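Local coordinates for coenzyme A transferase (Yersinia pestis, PDB 3QLI), which binds coenzyme A and probably transfers it from an acyl-CoA to a carboxylate such as acetate, at residues L42-L54 / Y165-E179. Sequence-based numbering, arbitrary orientation.
Sequences LSMGMFAAEPPAL and YSSRIARSARRFIVE
Glu179 reaches the first turn of helix 52-63, where its carboxylate takes two backbone N-H groups at once. Ala53 N gives a nearly straight bond to OE2 (3.0 Å, 167°) on the syn side, and Leu54 N meets OE1 at 2.9 Å, also syn but 18° out of the carboxylate plane. With CG anti to the backbone N (chi1 177°) and the chain extended beyond it, the acid spans the gap to the helix, whose N-terminal dipole should favour its negative charge. Asn205 ND2 is a further partner of OE2.

A second polar link lies at the end of strand 41-44: Tyr165 OH donates to Met44 O, 2.8 Å away, and the bond lies near the ring plane. One water, accepting from Met46 N and donating to Ser166 OG, links the backbone of Met46 to the side chain of Ser166, whose OG also bonds Asp164.

Apolar packing completes the contact. Met46 CG lies 3.6 Å from Tyr165 CE2, its sulfur making an oblique Met-aromatic contact, while Leu54 CD1 rests on Ile177 CG2.

The loop after strand 41-44 and the start of helix 52-63 thus meet the start of helix 166-172 and the end of strand 175-180, with strand 143-148 between the two strands in the parallel sheet, as in a Rossmann-like alpha/beta domain; here Met46 also touches the CoA-binding Glu76.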
# COMPACT_ATOMS: atom_id res chain seq x y z
N LEU A 42 -16.32 -22.20 -6.74
CA LEU A 42 -15.21 -23.13 -6.74
C LEU A 42 -13.89 -22.38 -6.81
O LEU A 42 -13.80 -21.33 -7.44
CB LEU A 42 -15.32 -24.09 -7.92
CG LEU A 42 -14.22 -25.16 -8.03
CD1 LEU A 42 -14.79 -26.53 -8.25
CD2 LEU A 42 -13.27 -24.81 -9.13
N SER A 43 -12.86 -22.92 -6.16
CA SER A 43 -11.52 -22.37 -6.32
C SER A 43 -10.56 -23.55 -6.50
O SER A 43 -10.94 -24.70 -6.30
CB SER A 43 -11.12 -21.51 -5.11
OG SER A 43 -9.85 -20.87 -5.31
N MET A 44 -9.33 -23.25 -6.88
CA MET A 44 -8.35 -24.29 -7.14
C MET A 44 -6.97 -23.73 -6.83
O MET A 44 -6.81 -22.53 -6.63
CB MET A 44 -8.40 -24.71 -8.60
CG MET A 44 -8.24 -23.53 -9.57
SD MET A 44 -8.39 -24.05 -11.30
CE MET A 44 -8.43 -22.46 -12.13
N GLY A 45 -5.97 -24.62 -6.81
CA GLY A 45 -4.61 -24.21 -6.56
C GLY A 45 -4.05 -23.36 -7.68
O GLY A 45 -4.66 -23.22 -8.75
N MET A 46 -2.87 -22.80 -7.46
CA MET A 46 -2.22 -21.93 -8.44
C MET A 46 -1.26 -22.65 -9.39
O MET A 46 -0.48 -23.50 -8.96
CB MET A 46 -1.43 -20.83 -7.74
CG MET A 46 -2.22 -19.97 -6.78
SD MET A 46 -1.15 -18.81 -5.90
CE MET A 46 -0.67 -17.72 -7.24
N PHE A 47 -1.32 -22.32 -10.68
CA PHE A 47 -0.39 -22.88 -11.65
C PHE A 47 -0.36 -24.40 -11.74
O PHE A 47 -1.35 -25.04 -12.08
CB PHE A 47 1.03 -22.32 -11.46
CG PHE A 47 1.87 -22.39 -12.70
CD1 PHE A 47 1.47 -21.75 -13.86
CD2 PHE A 47 3.06 -23.10 -12.71
CE1 PHE A 47 2.24 -21.82 -15.01
CE2 PHE A 47 3.83 -23.17 -13.85
CZ PHE A 47 3.43 -22.53 -15.00
N ALA A 48 0.80 -24.96 -11.44
CA ALA A 48 1.05 -26.40 -11.49
C ALA A 48 0.09 -27.12 -10.55
O ALA A 48 -0.19 -28.30 -10.72
CB ALA A 48 2.49 -26.71 -11.13
N ALA A 49 -0.39 -26.39 -9.55
CA ALA A 49 -1.35 -26.89 -8.58
C ALA A 49 -2.72 -27.23 -9.20
O ALA A 49 -3.45 -28.06 -8.66
CB ALA A 49 -1.51 -25.90 -7.43
N GLU A 50 -3.08 -26.58 -10.30
CA GLU A 50 -4.37 -26.84 -10.93
C GLU A 50 -4.42 -28.33 -11.27
O GLU A 50 -3.46 -28.88 -11.81
CB GLU A 50 -4.54 -25.99 -12.20
CG GLU A 50 -4.44 -24.49 -11.96
CD GLU A 50 -4.51 -23.67 -13.24
OE1 GLU A 50 -4.29 -24.23 -14.33
OE2 GLU A 50 -4.79 -22.45 -13.15
N PRO A 51 -5.53 -28.99 -10.97
CA PRO A 51 -5.63 -30.44 -11.16
C PRO A 51 -6.22 -30.86 -12.52
O PRO A 51 -7.42 -30.71 -12.73
CB PRO A 51 -6.52 -30.89 -9.99
CG PRO A 51 -7.41 -29.71 -9.75
CD PRO A 51 -6.62 -28.47 -10.12
N PRO A 52 -5.39 -31.38 -13.44
CA PRO A 52 -5.84 -31.60 -14.82
C PRO A 52 -6.98 -32.60 -14.98
O PRO A 52 -7.84 -32.37 -15.81
CB PRO A 52 -4.58 -32.12 -15.54
CG PRO A 52 -3.66 -32.59 -14.43
CD PRO A 52 -3.94 -31.63 -13.29
N ALA A 53 -6.99 -33.69 -14.22
CA ALA A 53 -8.05 -34.68 -14.40
C ALA A 53 -9.39 -34.17 -13.87
O ALA A 53 -10.44 -34.37 -14.49
CB ALA A 53 -7.66 -36.01 -13.76
N LEU A 54 -9.34 -33.49 -12.73
CA LEU A 54 -10.54 -32.91 -12.13
C LEU A 54 -11.08 -31.79 -13.01
O LEU A 54 -12.28 -31.69 -13.22
CB LEU A 54 -10.26 -32.39 -10.71
CG LEU A 54 -9.99 -33.46 -9.65
CD1 LEU A 54 -9.55 -32.84 -8.31
CD2 LEU A 54 -11.22 -34.36 -9.44
N TYR A 165 -2.92 -19.25 -0.78
CA TYR A 165 -4.23 -19.23 -0.15
C TYR A 165 -4.79 -20.65 -0.10
O TYR A 165 -5.81 -20.90 0.54
CB TYR A 165 -5.18 -18.34 -0.95
CG TYR A 165 -5.34 -18.77 -2.39
CD1 TYR A 165 -6.22 -19.79 -2.74
CD2 TYR A 165 -4.62 -18.16 -3.40
CE1 TYR A 165 -6.37 -20.19 -4.06
CE2 TYR A 165 -4.76 -18.54 -4.72
CZ TYR A 165 -5.63 -19.56 -5.05
OH TYR A 165 -5.77 -19.94 -6.36
N SER A 166 -4.11 -21.57 -0.78
CA SER A 166 -4.55 -22.95 -0.86
C SER A 166 -4.61 -23.66 0.49
O SER A 166 -5.54 -24.41 0.76
CB SER A 166 -3.66 -23.74 -1.83
OG SER A 166 -3.84 -23.30 -3.16
N SER A 167 -3.61 -23.43 1.33
CA SER A 167 -3.59 -24.08 2.65
C SER A 167 -4.76 -23.66 3.55
O SER A 167 -5.21 -24.43 4.40
CB SER A 167 -2.25 -23.86 3.36
OG SER A 167 -2.02 -22.48 3.59
N ARG A 168 -5.25 -22.44 3.37
CA ARG A 168 -6.45 -21.99 4.08
C ARG A 168 -7.74 -22.54 3.45
O ARG A 168 -8.63 -23.05 4.14
CB ARG A 168 -6.52 -20.46 4.10
CG ARG A 168 -7.86 -19.88 4.57
CD ARG A 168 -8.11 -20.17 6.04
NE ARG A 168 -9.40 -19.63 6.51
CZ ARG A 168 -9.60 -18.37 6.89
NH1 ARG A 168 -8.60 -17.49 6.86
NH2 ARG A 168 -10.80 -17.99 7.30
N ILE A 169 -7.85 -22.42 2.13
CA ILE A 169 -9.12 -22.73 1.48
C ILE A 169 -9.36 -24.24 1.45
O ILE A 169 -10.51 -24.67 1.43
CB ILE A 169 -9.21 -22.15 0.06
CG1 ILE A 169 -8.99 -20.63 0.11
CG2 ILE A 169 -10.58 -22.48 -0.56
CD1 ILE A 169 -9.87 -19.93 1.16
N ALA A 170 -8.28 -25.03 1.46
CA ALA A 170 -8.42 -26.50 1.54
C ALA A 170 -9.17 -26.88 2.81
O ALA A 170 -9.90 -27.88 2.84
CB ALA A 170 -7.04 -27.18 1.51
N ARG A 171 -8.99 -26.07 3.85
CA ARG A 171 -9.62 -26.30 5.14
C ARG A 171 -10.95 -25.55 5.26
O ARG A 171 -11.90 -26.07 5.84
CB ARG A 171 -8.66 -25.91 6.28
CG ARG A 171 -7.40 -26.78 6.28
CD ARG A 171 -6.28 -26.21 7.11
NE ARG A 171 -5.26 -27.22 7.38
CZ ARG A 171 -4.26 -27.54 6.57
NH1 ARG A 171 -4.11 -26.92 5.39
NH2 ARG A 171 -3.39 -28.48 6.94
N SER A 172 -11.03 -24.35 4.71
CA SER A 172 -12.27 -23.57 4.83
C SER A 172 -13.35 -23.94 3.80
O SER A 172 -14.52 -23.77 4.08
CB SER A 172 -12.00 -22.07 4.80
OG SER A 172 -11.28 -21.68 5.97
N ALA A 173 -12.97 -24.45 2.64
CA ALA A 173 -13.98 -24.82 1.64
C ALA A 173 -14.90 -25.89 2.21
O ALA A 173 -14.48 -26.71 3.03
CB ALA A 173 -13.33 -25.32 0.35
N ARG A 174 -16.16 -25.89 1.80
CA ARG A 174 -17.10 -26.85 2.35
C ARG A 174 -16.82 -28.29 1.88
O ARG A 174 -17.17 -29.25 2.58
CB ARG A 174 -18.54 -26.39 2.09
CG ARG A 174 -18.84 -25.14 2.92
CD ARG A 174 -20.23 -24.59 2.69
NE ARG A 174 -20.27 -23.55 1.66
CZ ARG A 174 -19.97 -22.28 1.88
NH1 ARG A 174 -19.60 -21.88 3.08
NH2 ARG A 174 -20.05 -21.40 0.89
N ARG A 175 -16.19 -28.42 0.72
CA ARG A 175 -15.64 -29.70 0.24
C ARG A 175 -14.23 -29.50 -0.34
O ARG A 175 -13.96 -28.51 -1.03
CB ARG A 175 -16.55 -30.35 -0.82
CG ARG A 175 -17.94 -30.74 -0.33
CD ARG A 175 -17.88 -31.92 0.65
NE ARG A 175 -19.21 -32.49 0.89
CZ ARG A 175 -19.47 -33.41 1.81
NH1 ARG A 175 -18.50 -33.88 2.59
NH2 ARG A 175 -20.71 -33.88 1.94
N PHE A 176 -13.34 -30.45 -0.07
CA PHE A 176 -11.98 -30.42 -0.58
C PHE A 176 -11.71 -31.70 -1.36
O PHE A 176 -11.82 -32.80 -0.81
CB PHE A 176 -11.00 -30.29 0.59
CG PHE A 176 -9.55 -30.25 0.19
CD1 PHE A 176 -9.14 -29.59 -0.96
CD2 PHE A 176 -8.59 -30.87 0.98
CE1 PHE A 176 -7.80 -29.54 -1.32
CE2 PHE A 176 -7.24 -30.83 0.62
CZ PHE A 176 -6.85 -30.16 -0.52
N ILE A 177 -11.40 -31.55 -2.65
CA ILE A 177 -11.18 -32.69 -3.53
C ILE A 177 -9.73 -32.67 -3.99
O ILE A 177 -9.27 -31.66 -4.53
CB ILE A 177 -12.06 -32.59 -4.80
CG1 ILE A 177 -13.52 -32.34 -4.41
CG2 ILE A 177 -11.89 -33.83 -5.68
CD1 ILE A 177 -14.45 -32.17 -5.61
N VAL A 178 -9.00 -33.77 -3.78
CA VAL A 178 -7.59 -33.79 -4.18
C VAL A 178 -7.33 -34.68 -5.39
O VAL A 178 -8.03 -35.67 -5.63
CB VAL A 178 -6.66 -34.23 -3.04
CG1 VAL A 178 -6.89 -33.36 -1.81
CG2 VAL A 178 -6.88 -35.69 -2.72
N GLU A 179 -6.32 -34.30 -6.16
CA GLU A 179 -5.83 -35.11 -7.25
C GLU A 179 -4.40 -35.51 -6.91
O GLU A 179 -3.48 -34.69 -6.95
CB GLU A 179 -5.88 -34.31 -8.56
CG GLU A 179 -5.31 -35.05 -9.77
CD GLU A 179 -5.82 -34.45 -11.08
OE1 GLU A 179 -6.98 -33.95 -11.08
OE2 GLU A 179 -5.09 -34.48 -12.09
O HOH W 1 -1.44 -23.67 -5.28